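PDB 4RM4: cytochrome P450 from Bacillus subtilis subsp. subtilis, which probably acts as a heme-dependent monooxygenase, using molecular oxygen to oxidise organic substrates by inserting one of its atoms. Local coordinates for residues I120-Q124 with S365-F370; Q157-W161 with E190-F195; W161-L165 with E183-E188. One frame throughout, in Å; residues are numbered along the deposited sequence.

Interaction 1: I120-Q124 with S365-F370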
loop_
_atom_site.group_PDB
_atom_site.type_symbol
_atom_site.label_atom_id
_atom_site.label_comp_id
_atom_site.label_asym_id
_atom_site.label_seq_id
_atom_site.Cartn_x
_atom_site.Cartn_y
_atom_site.Cartn_z
ATOM N N ILE A 120 13.161 8.888 -14.314
ATOM C CA ILE A 120 14.461 8.272 -14.533
ATOM C C ILE A 120 15.435 9.224 -15.241
ATOM O O ILE A 120 16.610 9.316 -14.867
ATOM C CB ILE A 120 14.327 6.942 -15.299
ATOM C CG1 ILE A 120 13.568 5.924 -14.436
ATOM C CG2 ILE A 120 15.700 6.417 -15.686
ATOM C CD1 ILE A 120 13.349 4.568 -15.082
ATOM N N GLN A 121 14.933 9.947 -16.241
ATOM C CA GLN A 121 15.745 10.894 -17.002
ATOM C C GLN A 121 16.488 11.881 -16.109
ATOM O O GLN A 121 17.618 12.272 -16.416
ATOM C CB GLN A 121 14.889 11.650 -18.028
ATOM C CG GLN A 121 14.700 10.921 -19.351
ATOM C CD GLN A 121 13.603 11.526 -20.211
ATOM O OE1 GLN A 121 12.711 12.213 -19.709
ATOM N NE2 GLN A 121 13.660 11.267 -21.517
ATOM N N LYS A 122 15.861 12.270 -15.002
ATOM C CA LYS A 122 16.453 13.237 -14.082
ATOM C C LYS A 122 17.712 12.714 -13.385
ATOM O O LYS A 122 18.598 13.499 -13.044
ATOM C CB LYS A 122 15.427 13.703 -13.036
ATOM C CG LYS A 122 14.239 14.471 -13.597
ATOM C CD LYS A 122 13.388 15.060 -12.470
ATOM C CE LYS A 122 12.116 15.707 -12.994
ATOM N NZ LYS A 122 12.391 16.880 -13.871
ATOM N N PHE A 123 17.801 11.400 -13.170
ATOM C CA PHE A 123 18.977 10.845 -12.494
ATOM C C PHE A 123 19.762 9.825 -13.324
ATOM O O PHE A 123 20.643 9.137 -12.803
ATOM C CB PHE A 123 18.630 10.296 -11.098
ATOM C CG PHE A 123 17.606 9.190 -11.093
ATOM C CD1 PHE A 123 18.000 7.860 -11.086
ATOM C CD2 PHE A 123 16.253 9.479 -11.061
ATOM C CE1 PHE A 123 17.066 6.844 -11.056
ATOM C CE2 PHE A 123 15.307 8.460 -11.039
ATOM C CZ PHE A 123 15.716 7.143 -11.036
ATOM N N GLN A 124 19.451 9.768 -14.616
ATOM C CA GLN A 124 20.026 8.800 -15.555
ATOM C C GLN A 124 21.557 8.844 -15.678
ATOM O O GLN A 124 22.184 7.852 -16.056
ATOM C CB GLN A 124 19.396 9.007 -16.936
ATOM C CG GLN A 124 20.005 8.164 -18.050
ATOM C CD GLN A 124 19.429 6.760 -18.106
ATOM O OE1 GLN A 124 18.367 6.539 -18.690
ATOM N NE2 GLN A 124 20.129 5.801 -17.505
ATOM N N SER A 365 11.414 -0.614 -15.758
ATOM C CA SER A 365 12.024 0.587 -16.330
ATOM C C SER A 365 13.332 0.948 -15.646
ATOM O O SER A 365 14.308 1.322 -16.305
ATOM C CB SER A 365 11.062 1.767 -16.256
ATOM O OG SER A 365 9.876 1.508 -16.985
ATOM N N LEU A 366 13.355 0.849 -14.321
ATOM C CA LEU A 366 14.586 1.114 -13.588
ATOM C C LEU A 366 15.686 0.141 -14.011
ATOM O O LEU A 366 16.808 0.550 -14.325
ATOM C CB LEU A 366 14.329 1.006 -12.086
ATOM C CG LEU A 366 15.335 1.634 -11.127
ATOM C CD1 LEU A 366 15.463 3.133 -11.394
ATOM C CD2 LEU A 366 14.909 1.371 -9.688
ATOM N N ILE A 367 15.371 -1.153 -14.017
ATOM C CA ILE A 367 16.383 -2.165 -14.278
ATOM C C ILE A 367 16.906 -2.088 -15.715
ATOM O O ILE A 367 18.071 -2.399 -15.976
ATOM C CB ILE A 367 15.883 -3.595 -13.929
ATOM C CG1 ILE A 367 15.485 -3.672 -12.452
ATOM C CG2 ILE A 367 16.958 -4.626 -14.214
ATOM C CD1 ILE A 367 14.974 -5.041 -12.009
ATOM N N SER A 368 16.046 -1.665 -16.637
ATOM C CA SER A 368 16.440 -1.474 -18.033
ATOM C C SER A 368 17.407 -0.297 -18.193
ATOM O O SER A 368 18.331 -0.336 -19.014
ATOM C CB SER A 368 15.194 -1.249 -18.902
ATOM O OG SER A 368 15.519 -1.164 -20.279
ATOM N N ALA A 369 17.194 0.755 -17.405
ATOM C CA ALA A 369 18.009 1.957 -17.523
ATOM C C ALA A 369 19.406 1.782 -16.948
ATOM O O ALA A 369 20.327 2.512 -17.320
ATOM C CB ALA A 369 17.316 3.143 -16.861
ATOM N N PHE A 370 19.564 0.822 -16.043
ATOM C CA PHE A 370 20.826 0.660 -15.324
ATOM C C PHE A 370 21.386 -0.751 -15.432
ATOM O O PHE A 370 20.765 -1.715 -14.977
ATOM C CB PHE A 370 20.658 1.076 -13.863
ATOM C CG PHE A 370 20.325 2.531 -13.696
ATOM C CD1 PHE A 370 21.293 3.499 -13.907
ATOM C CD2 PHE A 370 19.039 2.932 -13.372
ATOM C CE1 PHE A 370 20.998 4.844 -13.774
ATOM C CE2 PHE A 370 18.730 4.281 -13.240
ATOM C CZ PHE A 370 19.715 5.238 -13.443
#
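Ile120 and Ala369 make the apolar centre where the C-terminal ends of helices 102-123 and 352-369, the D and L helices of the P450 fold, come together. The two branches of Ile120 have different targets: CG2 rests on Ala369 CB at 3.8 Å, whereas CD1 lies 3.8 Å from Ser365 CB. Placing CG1 anti to the carbonyl carbon (chi1 -65°) sends CD1 toward the serine and leaves CG2 for the alanine, whose single methyl is short enough to meet both Ile120 and the amide of Gln124.

The aromatic part pairs Phe123 with Phe370. The ring planes are nearly parallel, 13° apart, yet the rings meet rim to rim, neither over the other's face, Phe123 CE1 lying 3.8 Å from Phe370 CE2. Leu366 CD1 meets the edge of the Phe123 ring, 4.0 Å from CZ. Phe129 touches both rings, and Phe135 of helix 131-136 packs on Ile120 and Leu366. Were Phe370 an alanine, Phe123 and Phe129 would probably lose a shared aromatic neighbour and a gap would open beside them.

One polar tie crosses the rim. Gln124, bent at chi2, donates an N-H of NE2 to Ala369 O at 3.3 Å; the acceptor lies in the amide plane, but the donor sits 38° above the carbonyl plane. Most of the contact is thus buried hydrocarbon and aromatic packing, with one long hydrogen bond from the side-chain amide to a carbonyl at the helix end.

Interaction 2: Q157-W161 with E190-F195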
loop_
_atom_site.group_PDB
_atom_site.type_symbol
_atom_site.label_atom_id
_atom_site.label_comp_id
_atom_site.label_asym_id
_atom_site.label_seq_id
_atom_site.Cartn_x
_atom_site.Cartn_y
_atom_site.Cartn_z
ATOM N N GLN A 157 0.531 21.990 -5.242
ATOM C CA GLN A 157 -0.377 22.113 -4.120
ATOM C C GLN A 157 -0.840 20.717 -3.735
ATOM O O GLN A 157 -1.007 20.389 -2.563
ATOM C CB GLN A 157 -1.567 22.964 -4.554
ATOM C CG GLN A 157 -2.426 23.485 -3.433
ATOM C CD GLN A 157 -3.523 24.394 -3.957
ATOM O OE1 GLN A 157 -3.723 24.511 -5.171
ATOM N NE2 GLN A 157 -4.234 25.046 -3.047
ATOM N N PHE A 158 -1.049 19.892 -4.748
ATOM C CA PHE A 158 -1.505 18.529 -4.535
ATOM C C PHE A 158 -0.420 17.680 -3.882
ATOM O O PHE A 158 -0.673 16.963 -2.922
ATOM C CB PHE A 158 -1.919 17.915 -5.866
ATOM C CG PHE A 158 -2.709 16.658 -5.723
ATOM C CD1 PHE A 158 -4.038 16.709 -5.359
ATOM C CD2 PHE A 158 -2.126 15.437 -5.947
ATOM C CE1 PHE A 158 -4.777 15.550 -5.220
ATOM C CE2 PHE A 158 -2.863 14.273 -5.818
ATOM C CZ PHE A 158 -4.192 14.343 -5.459
ATOM N N LYS A 159 0.793 17.766 -4.412
ATOM C CA LYS A 159 1.937 17.086 -3.823
ATOM C C LYS A 159 2.119 17.483 -2.358
ATOM O O LYS A 159 2.366 16.642 -1.505
ATOM C CB LYS A 159 3.197 17.404 -4.626
ATOM C CG LYS A 159 4.468 16.779 -4.079
ATOM C CD LYS A 159 4.409 15.256 -4.165
ATOM C CE LYS A 159 5.792 14.640 -4.023
ATOM N NZ LYS A 159 5.781 13.159 -4.192
ATOM N N ALA A 160 1.976 18.774 -2.072
ATOM C CA ALA A 160 2.129 19.281 -0.713
ATOM C C ALA A 160 1.149 18.633 0.259
ATOM O O ALA A 160 1.515 18.287 1.383
ATOM C CB ALA A 160 1.973 20.796 -0.690
ATOM N N TRP A 161 -0.099 18.488 -0.180
ATOM C CA TRP A 161 -1.114 17.756 0.578
ATOM C C TRP A 161 -0.724 16.291 0.793
ATOM O O TRP A 161 -0.892 15.749 1.891
ATOM C CB TRP A 161 -2.453 17.814 -0.155
ATOM C CG TRP A 161 -3.148 19.137 -0.058
ATOM C CD1 TRP A 161 -3.159 19.981 1.011
ATOM C CD2 TRP A 161 -3.928 19.769 -1.077
ATOM N NE1 TRP A 161 -3.904 21.102 0.724
ATOM C CE2 TRP A 161 -4.385 20.996 -0.555
ATOM C CE3 TRP A 161 -4.285 19.417 -2.386
ATOM C CZ2 TRP A 161 -5.177 21.874 -1.292
ATOM C CZ3 TRP A 161 -5.073 20.289 -3.114
ATOM C CH2 TRP A 161 -5.510 21.503 -2.565
ATOM N N GLU A 190 -8.911 20.778 3.255
ATOM C CA GLU A 190 -8.422 21.419 2.039
ATOM C C GLU A 190 -8.504 20.460 0.854
ATOM O O GLU A 190 -8.796 20.880 -0.270
ATOM C CB GLU A 190 -6.994 21.942 2.215
ATOM C CG GLU A 190 -6.894 23.190 3.093
ATOM C CD GLU A 190 -5.457 23.636 3.344
ATOM O OE1 GLU A 190 -4.514 22.981 2.845
ATOM O OE2 GLU A 190 -5.272 24.657 4.042
ATOM N N LEU A 191 -8.239 19.176 1.099
ATOM C CA LEU A 191 -8.385 18.171 0.045
ATOM C C LEU A 191 -9.834 18.045 -0.397
ATOM O O LEU A 191 -10.117 17.988 -1.584
ATOM C CB LEU A 191 -7.868 16.795 0.486
ATOM C CG LEU A 191 -6.383 16.515 0.270
ATOM C CD1 LEU A 191 -6.019 16.564 -1.205
ATOM C CD2 LEU A 191 -5.566 17.506 1.060
ATOM N N ALA A 192 -10.740 17.991 0.576
ATOM C CA ALA A 192 -12.170 17.911 0.314
ATOM C C ALA A 192 -12.658 19.018 -0.625
ATOM O O ALA A 192 -13.305 18.734 -1.632
ATOM C CB ALA A 192 -12.948 17.943 1.625
ATOM N N ALA A 193 -12.346 20.269 -0.293
ATOM C CA ALA A 193 -12.736 21.410 -1.123
ATOM C C ALA A 193 -12.110 21.348 -2.512
ATOM O O ALA A 193 -12.742 21.689 -3.509
ATOM C CB ALA A 193 -12.377 22.730 -0.431
ATOM N N PHE A 194 -10.862 20.896 -2.577
ATOM C CA PHE A 194 -10.169 20.772 -3.844
ATOM C C PHE A 194 -10.857 19.712 -4.701
ATOM O O PHE A 194 -11.166 19.956 -5.878
ATOM C CB PHE A 194 -8.693 20.415 -3.603
ATOM C CG PHE A 194 -7.876 20.271 -4.867
ATOM C CD1 PHE A 194 -7.679 19.024 -5.443
ATOM C CD2 PHE A 194 -7.283 21.375 -5.454
ATOM C CE1 PHE A 194 -6.920 18.887 -6.593
ATOM C CE2 PHE A 194 -6.522 21.249 -6.602
ATOM C CZ PHE A 194 -6.338 20.003 -7.174
ATOM N N PHE A 195 -11.113 18.541 -4.116
ATOM C CA PHE A 195 -11.799 17.475 -4.845
ATOM C C PHE A 195 -13.208 17.922 -5.248
ATOM O O PHE A 195 -13.697 17.544 -6.304
ATOM C CB PHE A 195 -11.877 16.176 -4.031
ATOM C CG PHE A 195 -10.581 15.418 -3.962
ATOM C CD1 PHE A 195 -9.849 15.149 -5.115
ATOM C CD2 PHE A 195 -10.094 14.968 -2.744
ATOM C CE1 PHE A 195 -8.653 14.447 -5.046
ATOM C CE2 PHE A 195 -8.894 14.278 -2.675
ATOM C CZ PHE A 195 -8.182 14.019 -3.821
#
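Helices 157-161 and 190-195 run roughly antiparallel, their segment axes 11.4 Å apart at closest approach and 144° apart in direction, and they draw nearest where Trp161 CA lies 7.3 Å from Leu191 CA. So wide a separation is filled by large side chains, above all the indole of Trp161, which three residues of the facing helix surround.

Leu191 sets CD2 over one face of the five-membered ring, though too close in the model to rely on in detail; CD1 flanks the rim on that side, 3.5 Å from Trp161 CE3. The backbone carbonyl oxygen of Gln157, one turn earlier in the same helix, lies above the opposite face. At the far end of the indole, the CZ3 and CH2 edge points into the face of Phe194 in an offset edge-to-face pair, with Trp161 CZ3 3.3 Å from Phe194 CG. Phe194 reaches this position because its CG is anti to the backbone N (chi1 -180°).

Phe158 extends the aromatic cluster. Its CD1 is 3.8 Å from Phe194 CE1 at an oblique ring angle, and Phe195 CZ approaches its edge 4.0 Å from CE1. Leu237 and Cys233 of helix 226-257 touch Phe158 and Phe195 respectively.

The indole also has a polar atom, answered by Glu190. Trp161 NE1 donates to Glu190 OE1 at 2.9 Å and 165°, nearly in the ring plane and onto the anti lone pair of the carboxylate. Tryptophan thus suits this place on two counts: its hydrocarbon surface fills the interface between the F and G helices, while its single N-H, satisfied by a partly exposed acid, probably fixes the rotation of the ring.

Interaction 3: W161-L165 with E183-E188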
loop_
_atom_site.group_PDB
_atom_site.type_symbol
_atom_site.label_atom_id
_atom_site.label_comp_id
_atom_site.label_asym_id
_atom_site.label_seq_id
_atom_site.Cartn_x
_atom_site.Cartn_y
_atom_site.Cartn_z
ATOM N N TRP A 161 -0.099 18.488 -0.180
ATOM C CA TRP A 161 -1.114 17.756 0.578
ATOM C C TRP A 161 -0.724 16.291 0.793
ATOM O O TRP A 161 -0.892 15.749 1.891
ATOM C CB TRP A 161 -2.453 17.814 -0.155
ATOM C CG TRP A 161 -3.148 19.137 -0.058
ATOM C CD1 TRP A 161 -3.159 19.981 1.011
ATOM C CD2 TRP A 161 -3.928 19.769 -1.077
ATOM N NE1 TRP A 161 -3.904 21.102 0.724
ATOM C CE2 TRP A 161 -4.385 20.996 -0.555
ATOM C CE3 TRP A 161 -4.285 19.417 -2.386
ATOM C CZ2 TRP A 161 -5.177 21.874 -1.292
ATOM C CZ3 TRP A 161 -5.073 20.289 -3.114
ATOM C CH2 TRP A 161 -5.510 21.503 -2.565
ATOM N N SER A 162 -0.212 15.646 -0.254
ATOM C CA SER A 162 0.186 14.241 -0.133
ATOM C C SER A 162 1.329 14.061 0.853
ATOM O O SER A 162 1.414 13.037 1.538
ATOM C CB SER A 162 0.548 13.637 -1.492
ATOM O OG SER A 162 -0.620 13.262 -2.193
ATOM N N ASP A 163 2.206 15.059 0.934
ATOM C CA ASP A 163 3.292 15.024 1.916
ATOM C C ASP A 163 2.757 15.101 3.333
ATOM O O ASP A 163 3.209 14.379 4.226
ATOM C CB ASP A 163 4.272 16.179 1.698
ATOM C CG ASP A 163 5.088 16.012 0.449
ATOM O OD1 ASP A 163 5.153 14.872 -0.067
ATOM O OD2 ASP A 163 5.666 17.015 -0.022
ATOM N N LEU A 164 1.801 15.996 3.535
ATOM C CA LEU A 164 1.197 16.185 4.839
ATOM C C LEU A 164 0.471 14.933 5.296
ATOM O O LEU A 164 0.373 14.666 6.489
ATOM C CB LEU A 164 0.223 17.364 4.806
ATOM C CG LEU A 164 0.866 18.747 4.881
ATOM C CD1 LEU A 164 -0.114 19.831 4.440
ATOM C CD2 LEU A 164 1.369 18.995 6.294
ATOM N N LEU A 165 -0.047 14.167 4.341
ATOM C CA LEU A 165 -0.808 12.968 4.672
ATOM C C LEU A 165 0.049 11.888 5.324
ATOM O O LEU A 165 -0.468 11.042 6.055
ATOM C CB LEU A 165 -1.502 12.410 3.428
ATOM C CG LEU A 165 -2.797 13.111 3.032
ATOM C CD1 LEU A 165 -3.414 12.426 1.818
ATOM C CD2 LEU A 165 -3.752 13.111 4.213
ATOM N N GLU A 183 -3.801 19.460 12.227
ATOM C CA GLU A 183 -3.173 19.749 10.945
ATOM C C GLU A 183 -3.595 18.711 9.915
ATOM O O GLU A 183 -3.540 18.955 8.707
ATOM C CB GLU A 183 -1.648 19.772 11.082
ATOM C CG GLU A 183 -0.906 20.033 9.775
ATOM C CD GLU A 183 -1.355 21.315 9.085
ATOM O OE1 GLU A 183 -1.856 22.228 9.779
ATOM O OE2 GLU A 183 -1.208 21.408 7.846
ATOM N N ARG A 184 -4.007 17.544 10.403
ATOM C CA ARG A 184 -4.521 16.499 9.532
ATOM C C ARG A 184 -5.934 16.846 9.082
ATOM O O ARG A 184 -6.280 16.670 7.915
ATOM C CB ARG A 184 -4.499 15.139 10.231
ATOM C CG ARG A 184 -4.953 13.993 9.343
ATOM C CD ARG A 184 -4.666 12.634 9.967
ATOM N NE ARG A 184 -5.136 11.547 9.114
ATOM C CZ ARG A 184 -4.426 11.003 8.131
ATOM N NH1 ARG A 184 -3.201 11.439 7.876
ATOM N NH2 ARG A 184 -4.940 10.019 7.401
ATOM N N ASP A 185 -6.748 17.339 10.010
ATOM C CA ASP A 185 -8.093 17.788 9.672
ATOM C C ASP A 185 -7.994 18.928 8.674
ATOM O O ASP A 185 -8.676 18.927 7.650
ATOM C CB ASP A 185 -8.861 18.230 10.921
ATOM C CG ASP A 185 -9.217 17.064 11.829
ATOM O OD1 ASP A 185 -9.160 15.903 11.367
ATOM O OD2 ASP A 185 -9.559 17.307 13.004
ATOM N N LYS A 186 -7.125 19.889 8.976
ATOM C CA LYS A 186 -6.876 21.028 8.097
ATOM C C LYS A 186 -6.563 20.538 6.686
ATOM O O LYS A 186 -7.203 20.941 5.713
ATOM C CB LYS A 186 -5.709 21.855 8.639
ATOM C CG LYS A 186 -5.592 23.253 8.062
ATOM C CD LYS A 186 -4.382 23.978 8.647
ATOM C CE LYS A 186 -4.291 25.417 8.157
ATOM N NZ LYS A 186 -3.096 26.125 8.721
ATOM N N CYS A 187 -5.583 19.649 6.589
ATOM C CA CYS A 187 -5.163 19.107 5.305
ATOM C C CYS A 187 -6.315 18.412 4.581
ATOM O O CYS A 187 -6.530 18.626 3.391
ATOM C CB CYS A 187 -4.006 18.131 5.493
ATOM S SG CYS A 187 -3.558 17.257 3.992
ATOM N N GLU A 188 -7.053 17.587 5.313
ATOM C CA GLU A 188 -8.151 16.820 4.738
ATOM C C GLU A 188 -9.289 17.735 4.282
ATOM O O GLU A 188 -9.930 17.472 3.268
ATOM C CB GLU A 188 -8.653 15.783 5.747
ATOM C CG GLU A 188 -9.337 14.570 5.129
ATOM C CD GLU A 188 -8.860 13.252 5.731
ATOM O OE1 GLU A 188 -7.679 13.165 6.127
ATOM O OE2 GLU A 188 -9.669 12.300 5.803
#
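Cys187 forms the close-packed part of this contact, pointing its small thiol between Trp161, Leu164 and Leu165 where the two antiparallel helical segments approach, their axes 9.9 Å apart. Its SG touches Leu164 CB at 3.9 Å and Leu165 CD2 at 4.2 Å. With SG anti to the backbone N (chi1 173°), the sulfur also comes 4.1 Å from Trp161 CD1, an oblique sulfur-aromatic contact, and lies near the backbone oxygen of that tryptophan. A compact, weakly polar residue suits a site this close to the facing backbone. Leu165 continues inward onto Leu237 and Val238 of helix 226-257.

The outer side is looser. Glu183, bent at chi2, brings OE2 only to 3.9 Å from Leu164 CD2, so an acid merely flanks a leucine there. Arg184 stretches out from CG to NE and offers NH1 to Leu165 O in a weak hydrogen bond of 3.3 Å and 143°, which brings the guanidinium to a backbone oxygen lying at its edge, near its plane. Cohesion thus rests on sulfur and hydrocarbon, while the charged residues border it with long carbon-oxygen contacts and one weak hydrogen bond.

Interactions 2 and 3 hold the same pair of elements, helices 155-165 and 177-204, and share Trp161; their centres are 8 Å apart. Interaction 2 is the more fully buried, with an aromatic cluster filling a wide separation, whereas interaction 3 is partly buried, sits where the helices are closer and uses a thiol and leucines, with charged residues outside. Interaction 1 joins different elements, helices 102-123 and 352-369, its centre about 30 Å from that of interaction 2 and without touching it. It too has a hydrophobic interior and polar rim, but its cross-contact bond is a neutral amide to a backbone carbonyl; interaction 2 instead employs a carboxylate acceptor, and interaction 3 a weak bond from a guanidinium.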